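Local structure of arginine kinase (Anthopleura japonica, 4RF6) at residues K31-K36 and E94-P99; R128-R133 and G247-R252; G568-N573 and F577-N582. The protein catalyses the reversible transfer of a phosphoryl group from ATP to L-arginine, giving N(omega)-phospho-L-arginine and ADP, with two phosphagen kinase repeats joined in one chain. All coordinates share one frame; numbering follows the deposited sequence.

Contact 1: residues K31-K36 and E94-P99; sequences KSLVKK and EDYHSP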
loop_
_atom_site.group_PDB
_atom_site.type_symbol
_atom_site.label_atom_id
_atom_site.label_comp_id
_atom_site.label_asym_id
_atom_site.label_seq_id
_atom_site.Cartn_x
_atom_site.Cartn_y
_atom_site.Cartn_z
ATOM N N LYS A 31 24.341 5.690 28.580
ATOM C CA LYS A 31 24.398 4.542 27.678
ATOM C C LYS A 31 25.210 4.861 26.426
ATOM O O LYS A 31 25.360 4.017 25.539
ATOM C CB LYS A 31 22.986 4.125 27.273
ATOM C CG LYS A 31 22.074 3.787 28.438
ATOM C CD LYS A 31 22.418 2.435 29.041
ATOM C CE LYS A 31 21.324 1.411 28.759
ATOM N NZ LYS A 31 19.996 1.863 29.270
ATOM N N SER A 32 25.720 6.087 26.355
ATOM C CA SER A 32 26.544 6.514 25.225
ATOM C C SER A 32 27.787 5.644 25.106
ATOM O O SER A 32 28.538 5.486 26.070
ATOM C CB SER A 32 26.946 7.979 25.369
ATOM O OG SER A 32 27.876 8.354 24.375
ATOM N N LEU A 33 27.995 5.074 23.922
ATOM C CA LEU A 33 29.137 4.197 23.696
ATOM C C LEU A 33 30.450 4.973 23.702
ATOM O O LEU A 33 31.473 4.456 24.154
ATOM C CB LEU A 33 28.966 3.385 22.408
ATOM C CG LEU A 33 27.811 2.375 22.461
ATOM C CD1 LEU A 33 27.782 1.445 21.250
ATOM C CD2 LEU A 33 27.887 1.561 23.742
ATOM N N VAL A 34 30.429 6.214 23.216
ATOM C CA VAL A 34 31.641 7.035 23.245
ATOM C C VAL A 34 32.005 7.420 24.683
ATOM O O VAL A 34 33.182 7.436 25.051
ATOM C CB VAL A 34 31.553 8.287 22.328
ATOM C CG1 VAL A 34 30.472 9.250 22.807
ATOM C CG2 VAL A 34 32.908 8.994 22.269
ATOM N N LYS A 35 30.997 7.711 25.499
ATOM C CA LYS A 35 31.228 8.009 26.909
ATOM C C LYS A 35 31.795 6.774 27.594
ATOM O O LYS A 35 32.722 6.856 28.404
ATOM C CB LYS A 35 29.927 8.427 27.600
ATOM C CG LYS A 35 29.924 8.152 29.103
ATOM C CD LYS A 35 28.892 8.993 29.833
ATOM C CE LYS A 35 29.185 9.040 31.328
ATOM N NZ LYS A 35 28.454 10.159 31.990
ATOM N N LYS A 36 31.226 5.626 27.245
ATOM C CA LYS A 36 31.595 4.360 27.860
ATOM C C LYS A 36 33.039 3.947 27.539
ATOM O O LYS A 36 33.726 3.354 28.376
ATOM C CB LYS A 36 30.607 3.268 27.433
ATOM C CG LYS A 36 30.757 1.959 28.190
ATOM C CD LYS A 36 29.697 0.939 27.787
ATOM C CE LYS A 36 28.297 1.388 28.177
ATOM N NZ LYS A 36 27.278 0.319 27.939
ATOM N N GLU A 94 32.023 -4.150 19.483
ATOM C CA GLU A 94 31.705 -5.383 20.199
ATOM C C GLU A 94 30.623 -5.198 21.272
ATOM O O GLU A 94 29.984 -6.168 21.685
ATOM C CB GLU A 94 32.973 -6.032 20.773
ATOM C CG GLU A 94 33.917 -6.585 19.702
ATOM C CD GLU A 94 35.081 -7.374 20.285
ATOM O OE1 GLU A 94 35.311 -7.275 21.508
ATOM O OE2 GLU A 94 35.757 -8.094 19.518
ATOM N N ASP A 95 30.419 -3.960 21.719
ATOM C CA ASP A 95 29.301 -3.649 22.610
ATOM C C ASP A 95 28.006 -3.625 21.810
ATOM O O ASP A 95 27.119 -4.455 22.025
ATOM C CB ASP A 95 29.509 -2.291 23.289
ATOM C CG ASP A 95 28.485 -2.010 24.393
ATOM O OD1 ASP A 95 27.285 -2.308 24.219
ATOM O OD2 ASP A 95 28.892 -1.479 25.446
ATOM N N TYR A 96 27.899 -2.659 20.897
ATOM C CA TYR A 96 26.693 -2.473 20.091
ATOM C C TYR A 96 26.264 -3.754 19.394
ATOM O O TYR A 96 25.075 -4.049 19.323
ATOM C CB TYR A 96 26.903 -1.373 19.039
ATOM C CG TYR A 96 25.678 -1.077 18.180
ATOM C CD1 TYR A 96 25.386 -1.842 17.053
ATOM C CD2 TYR A 96 24.825 -0.028 18.492
ATOM C CE1 TYR A 96 24.273 -1.577 16.269
ATOM C CE2 TYR A 96 23.710 0.249 17.714
ATOM C CZ TYR A 96 23.442 -0.531 16.606
ATOM O OH TYR A 96 22.346 -0.262 15.825
ATOM N N HIS A 97 27.236 -4.504 18.881
ATOM C CA HIS A 97 26.949 -5.679 18.064
ATOM C C HIS A 97 27.080 -7.005 18.817
ATOM O O HIS A 97 27.173 -8.063 18.190
ATOM C CB HIS A 97 27.878 -5.708 16.845
ATOM C CG HIS A 97 27.593 -4.642 15.832
ATOM N ND1 HIS A 97 26.621 -4.781 14.863
ATOM C CD2 HIS A 97 28.169 -3.436 15.617
ATOM C CE1 HIS A 97 26.599 -3.698 14.107
ATOM N NE2 HIS A 97 27.529 -2.866 14.542
ATOM N N SER A 98 27.101 -6.954 20.148
ATOM C CA SER A 98 27.229 -8.172 20.945
ATOM C C SER A 98 26.115 -9.150 20.570
ATOM O O SER A 98 24.973 -8.741 20.357
ATOM C CB SER A 98 27.211 -7.858 22.446
ATOM O OG SER A 98 26.057 -7.126 22.802
ATOM N N PRO A 99 26.436 -10.451 20.501
ATOM C CA PRO A 99 27.675 -11.070 20.976
ATOM C C PRO A 99 28.787 -11.160 19.929
ATOM O O PRO A 99 29.696 -11.966 20.130
ATOM C CB PRO A 99 27.208 -12.482 21.330
ATOM C CG PRO A 99 26.202 -12.780 20.263
ATOM C CD PRO A 99 25.512 -11.460 19.948
#

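Contact 2: residues R128-R133 and G247-R252; sequences RSTRIR and GSVFSR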
loop_
_atom_site.group_PDB
_atom_site.type_symbol
_atom_site.label_atom_id
_atom_site.label_comp_id
_atom_site.label_asym_id
_atom_site.label_seq_id
_atom_site.Cartn_x
_atom_site.Cartn_y
_atom_site.Cartn_z
ATOM N N ARG A 128 1.672 -6.419 5.634
ATOM C CA ARG A 128 1.261 -5.219 4.919
ATOM C C ARG A 128 2.346 -4.685 3.995
ATOM O O ARG A 128 2.052 -4.157 2.917
ATOM C CB ARG A 128 0.803 -4.142 5.907
ATOM C CG ARG A 128 -0.497 -4.500 6.612
ATOM C CD ARG A 128 -0.922 -3.446 7.614
ATOM N NE ARG A 128 -2.259 -3.730 8.134
ATOM C CZ ARG A 128 -3.034 -2.840 8.740
ATOM N NH1 ARG A 128 -2.610 -1.594 8.908
ATOM N NH2 ARG A 128 -4.236 -3.194 9.173
ATOM N N SER A 129 3.600 -4.831 4.405
ATOM C CA SER A 129 4.702 -4.292 3.617
ATOM C C SER A 129 6.033 -4.929 3.984
ATOM O O SER A 129 6.204 -5.452 5.085
ATOM C CB SER A 129 4.784 -2.771 3.783
ATOM O OG SER A 129 5.013 -2.420 5.138
ATOM N N THR A 130 6.975 -4.865 3.046
ATOM C CA THR A 130 8.282 -5.482 3.198
ATOM C C THR A 130 9.336 -4.509 2.671
ATOM O O THR A 130 9.124 -3.860 1.640
ATOM C CB THR A 130 8.342 -6.812 2.424
ATOM O OG1 THR A 130 7.403 -7.737 2.991
ATOM C CG2 THR A 130 9.741 -7.418 2.485
ATOM N N ARG A 131 10.455 -4.399 3.382
ATOM C CA ARG A 131 11.483 -3.411 3.056
ATOM C C ARG A 131 12.859 -3.952 3.423
ATOM O O ARG A 131 13.044 -4.501 4.512
ATOM C CB ARG A 131 11.212 -2.109 3.829
ATOM C CG ARG A 131 12.196 -0.975 3.578
ATOM C CD ARG A 131 11.811 0.247 4.417
ATOM N NE ARG A 131 12.706 1.391 4.230
ATOM C CZ ARG A 131 13.834 1.595 4.912
ATOM N NH1 ARG A 131 14.565 2.669 4.668
ATOM N NH2 ARG A 131 14.238 0.729 5.832
ATOM N N ILE A 132 13.818 -3.821 2.510
ATOM C CA ILE A 132 15.198 -4.182 2.814
ATOM C C ILE A 132 16.133 -3.065 2.365
ATOM O O ILE A 132 16.069 -2.594 1.224
ATOM C CB ILE A 132 15.623 -5.525 2.180
ATOM C CG1 ILE A 132 14.614 -6.627 2.513
ATOM C CG2 ILE A 132 17.010 -5.920 2.669
ATOM C CD1 ILE A 132 14.954 -7.986 1.916
ATOM N N ARG A 133 16.990 -2.640 3.283
ATOM C CA ARG A 133 17.914 -1.540 3.044
ATOM C C ARG A 133 19.332 -1.981 3.365
ATOM O O ARG A 133 19.544 -2.709 4.325
ATOM C CB ARG A 133 17.536 -0.365 3.941
ATOM C CG ARG A 133 18.536 0.776 3.960
ATOM C CD ARG A 133 18.795 1.228 5.388
ATOM N NE ARG A 133 20.077 0.750 5.902
ATOM C CZ ARG A 133 20.401 0.709 7.192
ATOM N NH1 ARG A 133 21.594 0.264 7.559
ATOM N NH2 ARG A 133 19.534 1.103 8.113
ATOM N N GLY A 247 11.196 -12.400 -0.754
ATOM C CA GLY A 247 12.052 -13.054 -1.731
ATOM C C GLY A 247 12.285 -12.173 -2.946
ATOM O O GLY A 247 13.424 -11.963 -3.381
ATOM N N SER A 248 11.196 -11.642 -3.491
ATOM C CA SER A 248 11.279 -10.746 -4.645
ATOM C C SER A 248 11.983 -9.428 -4.308
ATOM O O SER A 248 12.727 -8.885 -5.126
ATOM C CB SER A 248 9.883 -10.475 -5.202
ATOM O OG SER A 248 9.906 -9.421 -6.144
ATOM N N VAL A 249 11.741 -8.918 -3.101
ATOM C CA VAL A 249 12.365 -7.676 -2.644
ATOM C C VAL A 249 13.889 -7.819 -2.549
ATOM O O VAL A 249 14.635 -6.928 -2.959
ATOM C CB VAL A 249 11.809 -7.235 -1.276
ATOM C CG1 VAL A 249 12.664 -6.121 -0.672
ATOM C CG2 VAL A 249 10.358 -6.786 -1.393
ATOM N N PHE A 250 14.338 -8.942 -1.999
ATOM C CA PHE A 250 15.762 -9.194 -1.828
ATOM C C PHE A 250 16.432 -9.485 -3.164
ATOM O O PHE A 250 17.584 -9.104 -3.389
ATOM C CB PHE A 250 15.993 -10.350 -0.854
ATOM C CG PHE A 250 17.435 -10.534 -0.463
ATOM C CD1 PHE A 250 18.166 -9.471 0.053
ATOM C CD2 PHE A 250 18.055 -11.768 -0.600
ATOM C CE1 PHE A 250 19.498 -9.632 0.416
ATOM C CE2 PHE A 250 19.385 -11.944 -0.239
ATOM C CZ PHE A 250 20.108 -10.873 0.272
ATOM N N SER A 251 15.706 -10.165 -4.047
ATOM C CA SER A 251 16.198 -10.433 -5.397
ATOM C C SER A 251 16.490 -9.127 -6.139
ATOM O O SER A 251 17.568 -8.957 -6.715
ATOM C CB SER A 251 15.181 -11.277 -6.177
ATOM O OG SER A 251 15.580 -11.447 -7.520
ATOM N N ARG A 252 15.520 -8.214 -6.114
ATOM C CA ARG A 252 15.649 -6.903 -6.741
ATOM C C ARG A 252 16.803 -6.118 -6.118
ATOM O O ARG A 252 17.594 -5.486 -6.827
ATOM C CB ARG A 252 14.327 -6.132 -6.617
ATOM C CG ARG A 252 14.333 -4.732 -7.223
ATOM C CD ARG A 252 12.918 -4.175 -7.371
ATOM N NE ARG A 252 12.234 -4.042 -6.084
ATOM C CZ ARG A 252 11.203 -4.789 -5.695
ATOM N NH1 ARG A 252 10.717 -5.730 -6.493
ATOM N NH2 ARG A 252 10.650 -4.589 -4.507
#

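Contact 3: residues G568-N573 and F577-N582; sequences GIFHNN and FLVWIN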
loop_
_atom_site.group_PDB
_atom_site.type_symbol
_atom_site.label_atom_id
_atom_site.label_comp_id
_atom_site.label_asym_id
_atom_site.label_seq_id
_atom_site.Cartn_x
_atom_site.Cartn_y
_atom_site.Cartn_z
ATOM N N GLY A 568 -7.747 3.778 -8.586
ATOM C CA GLY A 568 -7.651 4.977 -9.397
ATOM C C GLY A 568 -8.959 5.469 -9.988
ATOM O O GLY A 568 -10.007 4.827 -9.862
ATOM N N ILE A 569 -8.882 6.621 -10.648
ATOM C CA ILE A 569 -10.053 7.297 -11.192
ATOM C C ILE A 569 -9.810 7.738 -12.634
ATOM O O ILE A 569 -8.772 8.322 -12.951
ATOM C CB ILE A 569 -10.409 8.541 -10.351
ATOM C CG1 ILE A 569 -10.717 8.134 -8.909
ATOM C CG2 ILE A 569 -11.580 9.293 -10.971
ATOM C CD1 ILE A 569 -10.685 9.272 -7.911
ATOM N N PHE A 570 -10.773 7.451 -13.504
ATOM C CA PHE A 570 -10.728 7.895 -14.885
ATOM C C PHE A 570 -11.999 8.684 -15.177
ATOM O O PHE A 570 -13.087 8.308 -14.725
ATOM C CB PHE A 570 -10.635 6.684 -15.814
ATOM C CG PHE A 570 -10.737 7.021 -17.281
ATOM C CD1 PHE A 570 -11.978 7.103 -17.912
ATOM C CD2 PHE A 570 -9.591 7.222 -18.038
ATOM C CE1 PHE A 570 -12.071 7.405 -19.260
ATOM C CE2 PHE A 570 -9.676 7.522 -19.390
ATOM C CZ PHE A 570 -10.919 7.611 -20.001
ATOM N N HIS A 571 -11.875 9.770 -15.934
ATOM C CA HIS A 571 -13.064 10.469 -16.414
ATOM C C HIS A 571 -12.806 11.095 -17.776
ATOM O O HIS A 571 -11.674 11.471 -18.084
ATOM C CB HIS A 571 -13.530 11.521 -15.400
ATOM C CG HIS A 571 -12.665 12.740 -15.347
ATOM N ND1 HIS A 571 -12.713 13.729 -16.309
ATOM C CD2 HIS A 571 -11.737 13.139 -14.444
ATOM C CE1 HIS A 571 -11.848 14.680 -16.003
ATOM N NE2 HIS A 571 -11.243 14.346 -14.877
ATOM N N ASN A 572 -13.845 11.206 -18.597
ATOM C CA ASN A 572 -13.673 11.799 -19.922
ATOM C C ASN A 572 -13.586 13.328 -19.875
ATOM O O ASN A 572 -13.814 13.949 -18.833
ATOM C CB ASN A 572 -14.770 11.329 -20.889
ATOM C CG ASN A 572 -16.139 11.890 -20.548
ATOM O OD1 ASN A 572 -16.367 12.383 -19.444
ATOM N ND2 ASN A 572 -17.066 11.799 -21.498
ATOM N N ASN A 573 -13.254 13.933 -21.007
ATOM C CA ASN A 573 -13.088 15.377 -21.059
ATOM C C ASN A 573 -14.403 16.134 -20.881
ATOM O O ASN A 573 -14.425 17.230 -20.323
ATOM C CB ASN A 573 -12.403 15.783 -22.366
ATOM C CG ASN A 573 -11.016 15.180 -22.508
ATOM O OD1 ASN A 573 -10.235 15.161 -21.558
ATOM N ND2 ASN A 573 -10.707 14.674 -23.700
ATOM N N PHE A 577 -18.559 10.818 -18.351
ATOM C CA PHE A 577 -18.169 9.424 -18.195
ATOM C C PHE A 577 -17.116 9.286 -17.097
ATOM O O PHE A 577 -16.081 9.959 -17.123
ATOM C CB PHE A 577 -17.644 8.865 -19.520
ATOM C CG PHE A 577 -17.221 7.427 -19.445
ATOM C CD1 PHE A 577 -18.167 6.421 -19.303
ATOM C CD2 PHE A 577 -15.881 7.079 -19.525
ATOM C CE1 PHE A 577 -17.783 5.093 -19.232
ATOM C CE2 PHE A 577 -15.485 5.758 -19.458
ATOM C CZ PHE A 577 -16.438 4.760 -19.313
ATOM N N LEU A 578 -17.387 8.412 -16.134
ATOM C CA LEU A 578 -16.537 8.284 -14.962
ATOM C C LEU A 578 -16.335 6.815 -14.608
ATOM O O LEU A 578 -17.287 6.027 -14.619
ATOM C CB LEU A 578 -17.170 9.026 -13.783
ATOM C CG LEU A 578 -16.472 8.902 -12.431
ATOM C CD1 LEU A 578 -15.122 9.609 -12.468
ATOM C CD2 LEU A 578 -17.348 9.463 -11.325
ATOM N N VAL A 579 -15.093 6.442 -14.311
ATOM C CA VAL A 579 -14.788 5.086 -13.861
ATOM C C VAL A 579 -14.006 5.118 -12.554
ATOM O O VAL A 579 -13.036 5.870 -12.416
ATOM C CB VAL A 579 -13.975 4.299 -14.906
ATOM C CG1 VAL A 579 -13.761 2.868 -14.440
ATOM C CG2 VAL A 579 -14.674 4.308 -16.254
ATOM N N TRP A 580 -14.439 4.316 -11.587
ATOM C CA TRP A 580 -13.641 4.079 -10.393
ATOM C C TRP A 580 -13.027 2.696 -10.507
ATOM O O TRP A 580 -13.727 1.724 -10.817
ATOM C CB TRP A 580 -14.494 4.167 -9.133
ATOM C CG TRP A 580 -14.872 5.562 -8.764
ATOM C CD1 TRP A 580 -14.423 6.721 -9.339
ATOM C CD2 TRP A 580 -15.791 5.953 -7.737
ATOM N NE1 TRP A 580 -15.004 7.805 -8.727
ATOM C CE2 TRP A 580 -15.847 7.363 -7.741
ATOM C CE3 TRP A 580 -16.572 5.247 -6.815
ATOM C CZ2 TRP A 580 -16.656 8.083 -6.852
ATOM C CZ3 TRP A 580 -17.373 5.961 -5.933
ATOM C CH2 TRP A 580 -17.410 7.365 -5.961
ATOM N N ILE A 581 -11.721 2.606 -10.261
ATOM C CA ILE A 581 -11.013 1.334 -10.365
ATOM C C ILE A 581 -10.638 0.778 -8.996
ATOM O O ILE A 581 -9.973 1.450 -8.198
ATOM C CB ILE A 581 -9.756 1.458 -11.244
ATOM C CG1 ILE A 581 -10.130 1.995 -12.626
ATOM C CG2 ILE A 581 -9.055 0.108 -11.372
ATOM C CD1 ILE A 581 -8.945 2.140 -13.573
ATOM N N ASN A 582 -11.080 -0.453 -8.736
ATOM C CA ASN A 582 -10.765 -1.170 -7.505
ATOM C C ASN A 582 -11.243 -0.479 -6.229
ATOM O O ASN A 582 -10.599 -0.579 -5.182
ATOM C CB ASN A 582 -9.265 -1.504 -7.432
ATOM C CG ASN A 582 -8.877 -2.638 -8.368
ATOM O OD1 ASN A 582 -9.626 -3.596 -8.527
ATOM N ND2 ASN A 582 -7.704 -2.526 -8.997
#

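Contact 1: residues K31-K36 and E94-P99
With CG anti to the backbone N in both K36 (chi1 -170°) and D95 (chi1 -171°), the two side chains extend toward each other from separate helices, and a bend at chi3 of K36 (-65°) turns its ammonium group back to the carboxylate. The lysine crosses the aspartate at about a right angle, and both its CD and its NZ touch OD2. NZ of K36 lies 3.5 Å from OD2 of D95, a salt bridge whose hydrogen bond is weak. L33 sends one methyl to each of two residues: CD2 packs 3.6 Å from OD2 of D95, while CD1 rests 3.7 Å from CB of Y96, at the edge of the tyrosine ring. The contact thus joins the start of helix 33-37, capped by OG of S32 through a weak bond from N of K35, to the end of helix 86-96, where O of D95 accepts from both N and OG of S98. Backbone bonds tie L33 and V34 to G71 and V72, which probably bind substrate. The hydroxyl of Y37 also hydrogen-bonds to OD2 of D95. Sharing that oxygen between a phenol and a distant ammonium probably makes a modest electrostatic link beside a small apolar contact.

Contact 2: residues R128-R133 and G247-R252
V249 reaches strand 128-133 with both of its methyls, one for each of the two strand residues that face it. Apolar contact accounts for the whole interface, since no hydrogen bond crosses between the segments. CG1 of V249, anti to the backbone N (chi1 168°), lies 3.8 Å from CG1 of I132 and 3.9 Å from CD1 of I132; its other branch, CG2, meets the methyl CG2 of T130 at 4.0 Å. I132 in turn extends past the valine: its fully extended outer torsion (chi2 180°) carries CD1 to 3.8 Å from CB of F250 and 4.0 Å from CD1 of the phenylalanine ring, which it approaches obliquely. V348 of helix 344-370 touches both I132 and F250, so a second helix borders the same apolar patch.

The polar atom of T130 finds its partner outside the interface: only the methyl turns to the helix, while OG1 is hydrogen-bonded to O of G243. Backbone pairing continues on both flanks of the strand, T130 with E241 and R131 with S289; R128 and S129 both face H291 in a classic beta bulge.

The axes of the short segments approach to 8.4 Å and are inclined at a signed angle of -27°, with T130 and I132 facing V249 and I132 also reaching F250. The side chain of R131 starts out from the other face of the strand. S129 to R133 are predicted to bind ATP, consistent with a contact on the side of the strand away from R131, behind the probable nucleotide site: a helix laid against the central antiparallel sheet of the phosphagen kinase catalytic domain.

Contact 3: residues G568-N573 and F577-N582
F570 and F577 meet near the turn with their side chains set aslant: CE1 of F570 lies 3.8 Å from CE2 of F577, at the edge of the F577 ring and near its plane. On the face of the hairpin away from F570, I569 and W580 run side by side in the same direction, CG1 of the isoleucine 4.0 Å from CD1 of the indole, and CD1 of L578 fills in against CG2 of I569 and CB of H571. Antiparallel hydrogen-bonded pairs G568-I581 and F570-V579 alternate with non-hydrogen-bonded pairs I569-W580 and H571-L578. Toward the turn, N572 places its CG between the backbone N and carbonyl carbon (chi1 69°), bringing OD1 to 2.9 Å from N of F577 in a bent bond (136° at the hydrogen). That donor stands 55° out of the amide's carbonyl plane. N of N572 completes the grip, 3.0 Å from O of F577. ND2 of N572 is held by O of D521 and OG1 of T576, fixing the amide's rotation. Helix 501-516 packs under F570 and I581, whereas W580 and H571 meet the rings of F547 and F545, respectively, on the opposite face. Within the sheet, strand 524-528 pairs with 568-572 and strand 587-594 with 577-581.

In the fold
Contacts 2 and 3 are buried, whereas contact 1 is only partly so, and its centre lies about 37 Å from the centre of the chain. Their chemistry follows: contact 1 combines a salt bridge with a weak hydrogen bond and a small apolar patch between helix ends, contact 2 is wholly apolar between strand and helix, and contact 3 is a strand pairing ruled by backbone hydrogen bonds. Contacts 1 and 2 belong to the first repeat, contact 3 to the second. No element is shared, but contacts 2 and 3 sample corresponding eight-stranded antiparallel sheets, at the central strand 127-136 and at the hairpin one strand in from the edge respectively, with centres about 31 Å apart.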